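PDB 5IKZ: oxalate biosynthetic component 1, which probably makes oxalate from oxaloacetate and acetyl-CoA, joining the steps of bacterial oxalogenesis in one multidomain chain. Local coordinates for residues Ile356-Val361 with Val436-Asp441; Ala1037-Gln1042 with Ala1051-Val1056; Ala577-Ala582 with Glu594-Ala599. All coordinates share one frame; numbering follows the deposited sequence.

Contact 1: Ile356-Val361 with Val436-Asp441; sequences IVENSV and VEKLRD
Val361 and Lys438 meet across this helix pair mainly through hydrocarbon. The two short helical segments run nearly the same way, their axes 15° apart and 10.1 Å from each other at closest approach, a spacing that leaves the work to side chains. Lys438 is the long reacher. With its CG anti to the backbone N (chi1 -172°) and every later bond extended, it reaches to the neighbouring helix, and its methylenes make the contact: CE comes 3.7 Å from Val361 CG2, the two side chains crossing at about a right angle, while CD passes 4.0 Å from Val357 CG1. A second apolar group forms beside it. The CD2 methyl of Leu439 meets the CG1 branches of both valines, 4.2 Å from Val361 CG1 and 4.3 Å from Val357 CG1, and the same leucine also packs on Phe377, Leu379 and Ile448 of the strands beneath.

Polar groups add little across the gap. The ammonium of Lys438 ends near Glu358, but NZ and OE2 remain 5.5 Å apart, a proximity of opposite charges that may help only electrostatically. Other polar needs are met locally: Ser360 OG gives its hydrogen to Ile356 O, one turn back, at 2.7 Å and from above the carbonyl plane, and Lys438 O accepts from Asn442 ND2.

Helix 354-361 follows strand 346-351 of a closed parallel barrel, and helix 418-442 comes later, between barrel strands 375-380 and 446-451, consistent with the TIM-barrel relationship of beta-keto acid cleavage enzymes. The chemistry implies a division of labour: the buried part is apolar, valine methyls meeting a leucine that packs on the barrel strands, and an exposed lysine adds its aliphatic length while its charge stays near the surface.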
loop_
_atom_site.group_PDB
_atom_site.type_symbol
_atom_site.label_atom_id
_atom_site.label_comp_id
_atom_site.label_asym_id
_atom_site.label_seq_id
_atom_site.Cartn_x
_atom_site.Cartn_y
_atom_site.Cartn_z
ATOM N N ILE A 356 -4.774 -34.456 12.814
ATOM C CA ILE A 356 -5.510 -33.299 12.312
ATOM C C ILE A 356 -6.084 -33.600 10.929
ATOM O O ILE A 356 -7.258 -33.346 10.662
ATOM C CB ILE A 356 -4.615 -32.046 12.228
ATOM C CG1 ILE A 356 -4.120 -31.638 13.617
ATOM C CG2 ILE A 356 -5.363 -30.896 11.568
ATOM C CD1 ILE A 356 -5.196 -31.055 14.503
ATOM N N VAL A 357 -5.240 -34.148 10.057
ATOM C CA VAL A 357 -5.661 -34.554 8.722
ATOM C C VAL A 357 -6.792 -35.575 8.802
ATOM O O VAL A 357 -7.814 -35.439 8.129
ATOM C CB VAL A 357 -4.488 -35.156 7.920
ATOM C CG1 VAL A 357 -4.927 -35.504 6.502
ATOM C CG2 VAL A 357 -3.315 -34.200 7.899
ATOM N N GLU A 358 -6.592 -36.593 9.637
ATOM C CA GLU A 358 -7.572 -37.654 9.847
ATOM C C GLU A 358 -8.931 -37.100 10.258
ATOM O O GLU A 358 -9.958 -37.455 9.678
ATOM C CB GLU A 358 -7.076 -38.628 10.915
ATOM C CG GLU A 358 -6.876 -40.047 10.430
ATOM C CD GLU A 358 -6.497 -40.991 11.551
ATOM O OE1 GLU A 358 -7.191 -40.987 12.590
ATOM O OE2 GLU A 358 -5.503 -41.733 11.397
ATOM N N ASN A 359 -8.929 -36.229 11.263
ATOM C CA ASN A 359 -10.165 -35.639 11.761
ATOM C C ASN A 359 -10.781 -34.656 10.769
ATOM O O ASN A 359 -11.983 -34.397 10.806
ATOM C CB ASN A 359 -9.921 -34.947 13.105
ATOM C CG ASN A 359 -9.487 -35.917 14.190
ATOM O OD1 ASN A 359 -9.803 -37.105 14.135
ATOM N ND2 ASN A 359 -8.769 -35.412 15.188
ATOM N N SER A 360 -9.955 -34.120 9.874
ATOM C CA SER A 360 -10.417 -33.133 8.902
ATOM C C SER A 360 -11.152 -33.767 7.723
ATOM O O SER A 360 -12.139 -33.219 7.241
ATOM C CB SER A 360 -9.241 -32.302 8.382
ATOM O OG SER A 360 -8.710 -31.474 9.397
ATOM N N VAL A 361 -10.669 -34.916 7.259
ATOM C CA VAL A 361 -11.242 -35.545 6.072
ATOM C C VAL A 361 -12.343 -36.542 6.417
ATOM O O VAL A 361 -12.925 -37.166 5.529
ATOM C CB VAL A 361 -10.167 -36.271 5.239
ATOM C CG1 VAL A 361 -9.091 -35.291 4.792
ATOM C CG2 VAL A 361 -9.566 -37.424 6.028
ATOM N N VAL A 436 -1.232 -33.636 1.207
ATOM C CA VAL A 436 -1.814 -32.703 0.252
ATOM C C VAL A 436 -2.926 -33.370 -0.556
ATOM O O VAL A 436 -4.049 -32.869 -0.609
ATOM C CB VAL A 436 -0.753 -32.144 -0.708
ATOM C CG1 VAL A 436 -1.413 -31.340 -1.820
ATOM C CG2 VAL A 436 0.255 -31.294 0.055
ATOM N N GLU A 437 -2.608 -34.504 -1.171
ATOM C CA GLU A 437 -3.581 -35.239 -1.974
ATOM C C GLU A 437 -4.804 -35.648 -1.154
ATOM O O GLU A 437 -5.933 -35.590 -1.641
ATOM C CB GLU A 437 -2.930 -36.474 -2.597
ATOM C CG GLU A 437 -1.915 -36.151 -3.683
ATOM C CD GLU A 437 -1.216 -37.387 -4.220
ATOM O OE1 GLU A 437 -1.204 -38.424 -3.519
ATOM O OE2 GLU A 437 -0.678 -37.321 -5.345
ATOM N N LYS A 438 -4.574 -36.049 0.092
ATOM C CA LYS A 438 -5.659 -36.508 0.950
ATOM C C LYS A 438 -6.619 -35.368 1.275
ATOM O O LYS A 438 -7.828 -35.572 1.372
ATOM C CB LYS A 438 -5.104 -37.121 2.235
ATOM C CG LYS A 438 -6.144 -37.795 3.112
ATOM C CD LYS A 438 -5.481 -38.717 4.121
ATOM C CE LYS A 438 -6.476 -39.234 5.143
ATOM N NZ LYS A 438 -5.831 -40.159 6.110
ATOM N N LEU A 439 -6.072 -34.166 1.434
ATOM C CA LEU A 439 -6.888 -32.989 1.716
ATOM C C LEU A 439 -7.710 -32.574 0.498
ATOM O O LEU A 439 -8.864 -32.172 0.626
ATOM C CB LEU A 439 -6.010 -31.826 2.176
ATOM C CG LEU A 439 -5.439 -31.907 3.593
ATOM C CD1 LEU A 439 -4.507 -30.735 3.864
ATOM C CD2 LEU A 439 -6.560 -31.948 4.618
ATOM N N ARG A 440 -7.112 -32.683 -0.682
ATOM C CA ARG A 440 -7.773 -32.265 -1.914
ATOM C C ARG A 440 -8.770 -33.305 -2.424
ATOM O O ARG A 440 -9.697 -32.973 -3.161
ATOM C CB ARG A 440 -6.731 -31.964 -2.993
ATOM C CG ARG A 440 -5.865 -30.758 -2.670
ATOM C CD ARG A 440 -5.066 -30.302 -3.873
ATOM N NE ARG A 440 -4.734 -28.884 -3.782
ATOM C CZ ARG A 440 -3.523 -28.383 -4.002
ATOM N NH1 ARG A 440 -3.316 -27.077 -3.893
ATOM N NH2 ARG A 440 -2.521 -29.187 -4.333
ATOM N N ASP A 441 -8.580 -34.560 -2.029
ATOM C CA ASP A 441 -9.502 -35.623 -2.416
ATOM C C ASP A 441 -10.789 -35.558 -1.602
ATOM O O ASP A 441 -11.848 -35.980 -2.065
ATOM C CB ASP A 441 -8.852 -36.999 -2.250
ATOM C CG ASP A 441 -7.810 -37.286 -3.313
ATOM O OD1 ASP A 441 -7.716 -36.506 -4.284
ATOM O OD2 ASP A 441 -7.088 -38.297 -3.180
#

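Contact 2: Ala1037-Gln1042 with Ala1051-Val1056; sequences ATPVWQ and ARLTGV
Thr1038 with Thr1054 and Val1040 with Arg1052 are the hydrogen-bonded pairs of an antiparallel ladder, Pro1039 with Leu1053 and Trp1041 with Ala1051 the non-hydrogen-bonded ones, and the two short strands make an angle of 149° between their directions. Proline fits this register: at a non-hydrogen-bonded position its missing N-H costs no bond to the facing strand. The ladder gains an extra rung from Thr1054. Its hydroxyl sits between its own backbone N and carbonyl carbon (chi1 61°), which brings both donors of the residue to one acceptor: OG1 reaches Thr1038 O at 2.8 Å, in the carbonyl plane and on a lone pair, while Thr1054 N approaches the same oxygen from above that plane. On this face the methyls Val1040 CG2 and Thr1054 CG2 also meet, 3.7 Å apart.

Farther along, the Gln1042 amide leans toward the guanidinium of Arg1052, the two planes 69° apart. The bond from Arg1052 NH2 to Gln1042 OE1 is weak at 3.4 Å; the firmer polar partner of the arginine is Tyr1009, whose OH is bonded to NH1.

The opposite face is apolar. Leu1053 CD2 lies 3.6 Å from Pro1039 CB, and the Ala1051 methyl stands over the six-membered ring of Trp1041, its CB 4.2 Å from the centroid, in a CH-pi contact. Trp1081 and Trp1085 of helix 1080-1090 pack on the same side, Trp1085 meeting the Trp1041 ring. At the open end of the ladder, Ala1037 CB touches Val1056 CG2 at 3.7 Å.

This is a beta hairpin at the edge of the mixed sheet, with strand 1049-1054 joined in parallel to strand 989-992 and strand 1038-1043 outermost, consistent with the largely parallel central sheet of an alpha/beta-hydrolase-like domain.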
loop_
_atom_site.group_PDB
_atom_site.type_symbol
_atom_site.label_atom_id
_atom_site.label_comp_id
_atom_site.label_asym_id
_atom_site.label_seq_id
_atom_site.Cartn_x
_atom_site.Cartn_y
_atom_site.Cartn_z
ATOM N N ALA A 1037 10.308 7.350 -13.347
ATOM C CA ALA A 1037 9.237 6.985 -14.269
ATOM C C ALA A 1037 9.767 6.263 -15.504
ATOM O O ALA A 1037 10.755 6.685 -16.108
ATOM C CB ALA A 1037 8.455 8.222 -14.679
ATOM N N THR A 1038 9.109 5.167 -15.867
ATOM C CA THR A 1038 9.533 4.360 -17.005
ATOM C C THR A 1038 8.508 4.410 -18.132
ATOM O O THR A 1038 7.362 3.995 -17.956
ATOM C CB THR A 1038 9.766 2.890 -16.600
ATOM O OG1 THR A 1038 10.819 2.820 -15.631
ATOM C CG2 THR A 1038 10.146 2.056 -17.814
ATOM N N PRO A 1039 8.919 4.931 -19.296
ATOM C CA PRO A 1039 8.043 4.993 -20.472
ATOM C C PRO A 1039 7.809 3.625 -21.107
ATOM O O PRO A 1039 8.762 2.894 -21.372
ATOM C CB PRO A 1039 8.807 5.914 -21.430
ATOM C CG PRO A 1039 10.231 5.784 -21.024
ATOM C CD PRO A 1039 10.216 5.586 -19.536
ATOM N N VAL A 1040 6.545 3.288 -21.338
ATOM C CA VAL A 1040 6.191 2.072 -22.059
ATOM C C VAL A 1040 5.579 2.453 -23.402
ATOM O O VAL A 1040 4.629 3.234 -23.464
ATOM C CB VAL A 1040 5.210 1.192 -21.260
ATOM C CG1 VAL A 1040 4.861 -0.064 -22.045
ATOM C CG2 VAL A 1040 5.807 0.829 -19.909
ATOM N N TRP A 1041 6.129 1.900 -24.477
ATOM C CA TRP A 1041 5.736 2.305 -25.821
ATOM C C TRP A 1041 4.725 1.345 -26.435
ATOM O O TRP A 1041 4.875 0.127 -26.351
ATOM C CB TRP A 1041 6.974 2.423 -26.708
ATOM C CG TRP A 1041 7.961 3.412 -26.169
ATOM C CD1 TRP A 1041 8.892 3.190 -25.194
ATOM C CD2 TRP A 1041 8.103 4.784 -26.554
ATOM N NE1 TRP A 1041 9.609 4.338 -24.956
ATOM C CE2 TRP A 1041 9.144 5.330 -25.778
ATOM C CE3 TRP A 1041 7.453 5.601 -27.486
ATOM C CZ2 TRP A 1041 9.550 6.656 -25.903
ATOM C CZ3 TRP A 1041 7.860 6.918 -27.608
ATOM C CH2 TRP A 1041 8.898 7.432 -26.821
ATOM N N GLN A 1042 3.689 1.910 -27.046
ATOM C CA GLN A 1042 2.602 1.119 -27.608
ATOM C C GLN A 1042 2.266 1.557 -29.030
ATOM O O GLN A 1042 2.245 2.749 -29.334
ATOM C CB GLN A 1042 1.358 1.227 -26.723
ATOM C CG GLN A 1042 1.543 0.696 -25.311
ATOM C CD GLN A 1042 0.300 0.859 -24.461
ATOM O OE1 GLN A 1042 -0.701 1.420 -24.906
ATOM N NE2 GLN A 1042 0.358 0.371 -23.227
ATOM N N ALA A 1051 2.954 6.819 -25.583
ATOM C CA ALA A 1051 4.064 6.707 -24.644
ATOM C C ALA A 1051 3.547 6.754 -23.212
ATOM O O ALA A 1051 3.391 7.828 -22.632
ATOM C CB ALA A 1051 5.079 7.812 -24.882
ATOM N N ARG A 1052 3.277 5.580 -22.652
ATOM C CA ARG A 1052 2.700 5.470 -21.317
ATOM C C ARG A 1052 3.779 5.449 -20.236
ATOM O O ARG A 1052 4.554 4.498 -20.145
ATOM C CB ARG A 1052 1.840 4.205 -21.221
ATOM C CG ARG A 1052 0.871 4.181 -20.050
ATOM C CD ARG A 1052 -0.520 4.625 -20.476
ATOM N NE ARG A 1052 -1.124 3.702 -21.434
ATOM C CZ ARG A 1052 -2.363 3.819 -21.904
ATOM N NH1 ARG A 1052 -3.132 4.823 -21.506
ATOM N NH2 ARG A 1052 -2.833 2.935 -22.773
ATOM N N LEU A 1053 3.830 6.499 -19.421
ATOM C CA LEU A 1053 4.764 6.535 -18.301
ATOM C C LEU A 1053 4.240 5.688 -17.148
ATOM O O LEU A 1053 3.050 5.727 -16.833
ATOM C CB LEU A 1053 5.005 7.970 -17.824
ATOM C CG LEU A 1053 5.644 8.960 -18.798
ATOM C CD1 LEU A 1053 6.186 10.165 -18.045
ATOM C CD2 LEU A 1053 6.740 8.300 -19.613
ATOM N N THR A 1054 5.128 4.923 -16.522
ATOM C CA THR A 1054 4.740 4.078 -15.399
ATOM C C THR A 1054 5.527 4.440 -14.141
ATOM O O THR A 1054 6.671 4.894 -14.221
ATOM C CB THR A 1054 4.940 2.579 -15.718
ATOM O OG1 THR A 1054 6.323 2.319 -15.988
ATOM C CG2 THR A 1054 4.110 2.177 -16.928
ATOM N N GLY A 1055 4.901 4.248 -12.983
ATOM C CA GLY A 1055 5.542 4.514 -11.708
ATOM C C GLY A 1055 5.439 5.959 -11.264
ATOM O O GLY A 1055 6.046 6.359 -10.269
ATOM N N VAL A 1056 4.670 6.751 -12.003
ATOM C CA VAL A 1056 4.505 8.161 -11.679
ATOM C C VAL A 1056 3.583 8.332 -10.477
ATOM O O VAL A 1056 2.521 7.712 -10.404
ATOM C CB VAL A 1056 3.939 8.956 -12.876
ATOM C CG1 VAL A 1056 3.723 10.414 -12.500
ATOM C CG2 VAL A 1056 4.870 8.846 -14.072
#

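Contact 3: Ala577-Ala582 with Glu594-Ala599; sequences AHLASA and EHVLTA
His578 turns the edge of its imidazole to Ala599: the alanine CB lies in the plane of the ring, 3.9 Å from ND1 and nearly as close to CE1. A chi1 of 178°, with CG anti to the backbone N, carries the ring out to this methyl. His303, from the part of the chain related to beta-keto acid cleavage enzymes, meets the same ring with its plane about 55° away. At the second flat group, the His595 imidazole, Leu579 CD2 lies obliquely to the ring, 4.4 Å from His595 CD2. The two imidazoles approach without bonding, His578 ND1 being 5.3 Å from His595 NE2.

The arrangement joins two consecutive helices of the cap domain, the end of helix 562-579 packing beside helix 592-602. Leu579, the last residue before the chain leaves helical angles at Ala580, supplies the apolar centre. Its CD2 branch enters between Ala599 CB, at 3.8 Å, and Val596 CG2, at 4.1 Å, and the leucine and valine side chains cross at about a right angle. Behind these, Tyr651 packs on Leu579, and Phe636 and Ala637 of helix 629-641 pack on Val596.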
loop_
_atom_site.group_PDB
_atom_site.type_symbol
_atom_site.label_atom_id
_atom_site.label_comp_id
_atom_site.label_asym_id
_atom_site.label_seq_id
_atom_site.Cartn_x
_atom_site.Cartn_y
_atom_site.Cartn_z
ATOM N N ALA A 577 -25.694 9.305 13.357
ATOM C CA ALA A 577 -25.828 9.054 14.788
ATOM C C ALA A 577 -24.506 9.264 15.520
ATOM O O ALA A 577 -24.483 9.741 16.656
ATOM C CB ALA A 577 -26.351 7.646 15.029
ATOM N N HIS A 578 -23.405 8.910 14.863
ATOM C CA HIS A 578 -22.081 9.079 15.448
ATOM C C HIS A 578 -21.717 10.555 15.567
ATOM O O HIS A 578 -21.097 10.972 16.545
ATOM C CB HIS A 578 -21.026 8.345 14.621
ATOM C CG HIS A 578 -19.633 8.511 15.142
ATOM N ND1 HIS A 578 -18.631 9.110 14.409
ATOM C CD2 HIS A 578 -19.077 8.161 16.326
ATOM C CE1 HIS A 578 -17.516 9.119 15.118
ATOM N NE2 HIS A 578 -17.759 8.549 16.284
ATOM N N LEU A 579 -22.105 11.338 14.565
ATOM C CA LEU A 579 -21.882 12.780 14.587
ATOM C C LEU A 579 -22.761 13.450 15.639
ATOM O O LEU A 579 -22.427 14.519 16.151
ATOM C CB LEU A 579 -22.153 13.391 13.210
ATOM C CG LEU A 579 -21.205 13.011 12.072
ATOM C CD1 LEU A 579 -21.670 13.630 10.763
ATOM C CD2 LEU A 579 -19.780 13.436 12.389
ATOM N N ALA A 580 -23.885 12.816 15.956
ATOM C CA ALA A 580 -24.811 13.346 16.949
ATOM C C ALA A 580 -24.446 12.879 18.357
ATOM O O ALA A 580 -25.238 13.017 19.291
ATOM C CB ALA A 580 -26.233 12.944 16.610
ATOM N N SER A 581 -23.246 12.326 18.501
ATOM C CA SER A 581 -22.744 11.901 19.803
ATOM C C SER A 581 -21.727 12.907 20.337
ATOM O O SER A 581 -20.519 12.738 20.163
ATOM C CB SER A 581 -22.118 10.508 19.712
ATOM N N ALA A 582 -22.231 13.953 20.988
ATOM C CA ALA A 582 -21.392 15.032 21.502
ATOM C C ALA A 582 -20.431 14.545 22.583
ATOM O O ALA A 582 -19.272 14.961 22.630
ATOM C CB ALA A 582 -22.263 16.163 22.037
ATOM N N GLU A 594 -12.470 18.602 10.661
ATOM C CA GLU A 594 -11.559 17.466 10.756
ATOM C C GLU A 594 -12.226 16.282 11.452
ATOM O O GLU A 594 -11.953 15.127 11.126
ATOM C CB GLU A 594 -10.281 17.862 11.499
ATOM N N HIS A 595 -13.098 16.575 12.411
ATOM C CA HIS A 595 -13.847 15.534 13.104
ATOM C C HIS A 595 -14.835 14.868 12.152
ATOM O O HIS A 595 -14.930 13.640 12.098
ATOM C CB HIS A 595 -14.581 16.111 14.318
ATOM C CG HIS A 595 -15.466 15.124 15.015
ATOM N ND1 HIS A 595 -14.977 14.008 15.659
ATOM C CD2 HIS A 595 -16.811 15.089 15.172
ATOM C CE1 HIS A 595 -15.982 13.325 16.180
ATOM N NE2 HIS A 595 -17.106 13.960 15.899
ATOM N N VAL A 596 -15.563 15.690 11.401
ATOM C CA VAL A 596 -16.536 15.196 10.434
ATOM C C VAL A 596 -15.851 14.393 9.330
ATOM O O VAL A 596 -16.287 13.290 8.994
ATOM C CB VAL A 596 -17.343 16.355 9.813
ATOM C CG1 VAL A 596 -18.038 15.909 8.534
ATOM C CG2 VAL A 596 -18.350 16.900 10.820
ATOM N N LEU A 597 -14.773 14.945 8.784
ATOM C CA LEU A 597 -14.006 14.276 7.735
ATOM C C LEU A 597 -13.511 12.897 8.162
ATOM O O LEU A 597 -13.669 11.923 7.428
ATOM C CB LEU A 597 -12.818 15.141 7.311
ATOM C CG LEU A 597 -13.143 16.346 6.428
ATOM C CD1 LEU A 597 -11.973 17.316 6.394
ATOM C CD2 LEU A 597 -13.511 15.889 5.025
ATOM N N THR A 598 -12.912 12.821 9.347
ATOM C CA THR A 598 -12.421 11.551 9.876
ATOM C C THR A 598 -13.567 10.577 10.105
ATOM O O THR A 598 -13.431 9.375 9.868
ATOM C CB THR A 598 -11.653 11.737 11.199
ATOM O OG1 THR A 598 -12.384 12.624 12.056
ATOM C CG2 THR A 598 -10.269 12.314 10.940
ATOM N N ALA A 599 -14.698 11.101 10.567
ATOM C CA ALA A 599 -15.883 10.284 10.782
ATOM C C ALA A 599 -16.412 9.757 9.454
ATOM O O ALA A 599 -16.822 8.605 9.353
ATOM C CB ALA A 599 -16.956 11.079 11.510
#

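Overall arrangement
Followed from the N terminus, the chain closes contact 1 first, bringing helices 354-361 and 418-442 together after a long excursion that includes strand 375-380. Contact 3 comes next and closes a short loop between consecutive helices of the cap domain. Contact 2 is last, a tight hairpin in the C-terminal region. The three therefore stand in series, none nesting within or crossing another, and each ties its own part of the fold: barrel, helical cap and the edge of the mixed sheet. Their centres are well separated, about 48 Å between contacts 1 and 2, 50 Å between contacts 1 and 3, and 42 Å between contacts 2 and 3.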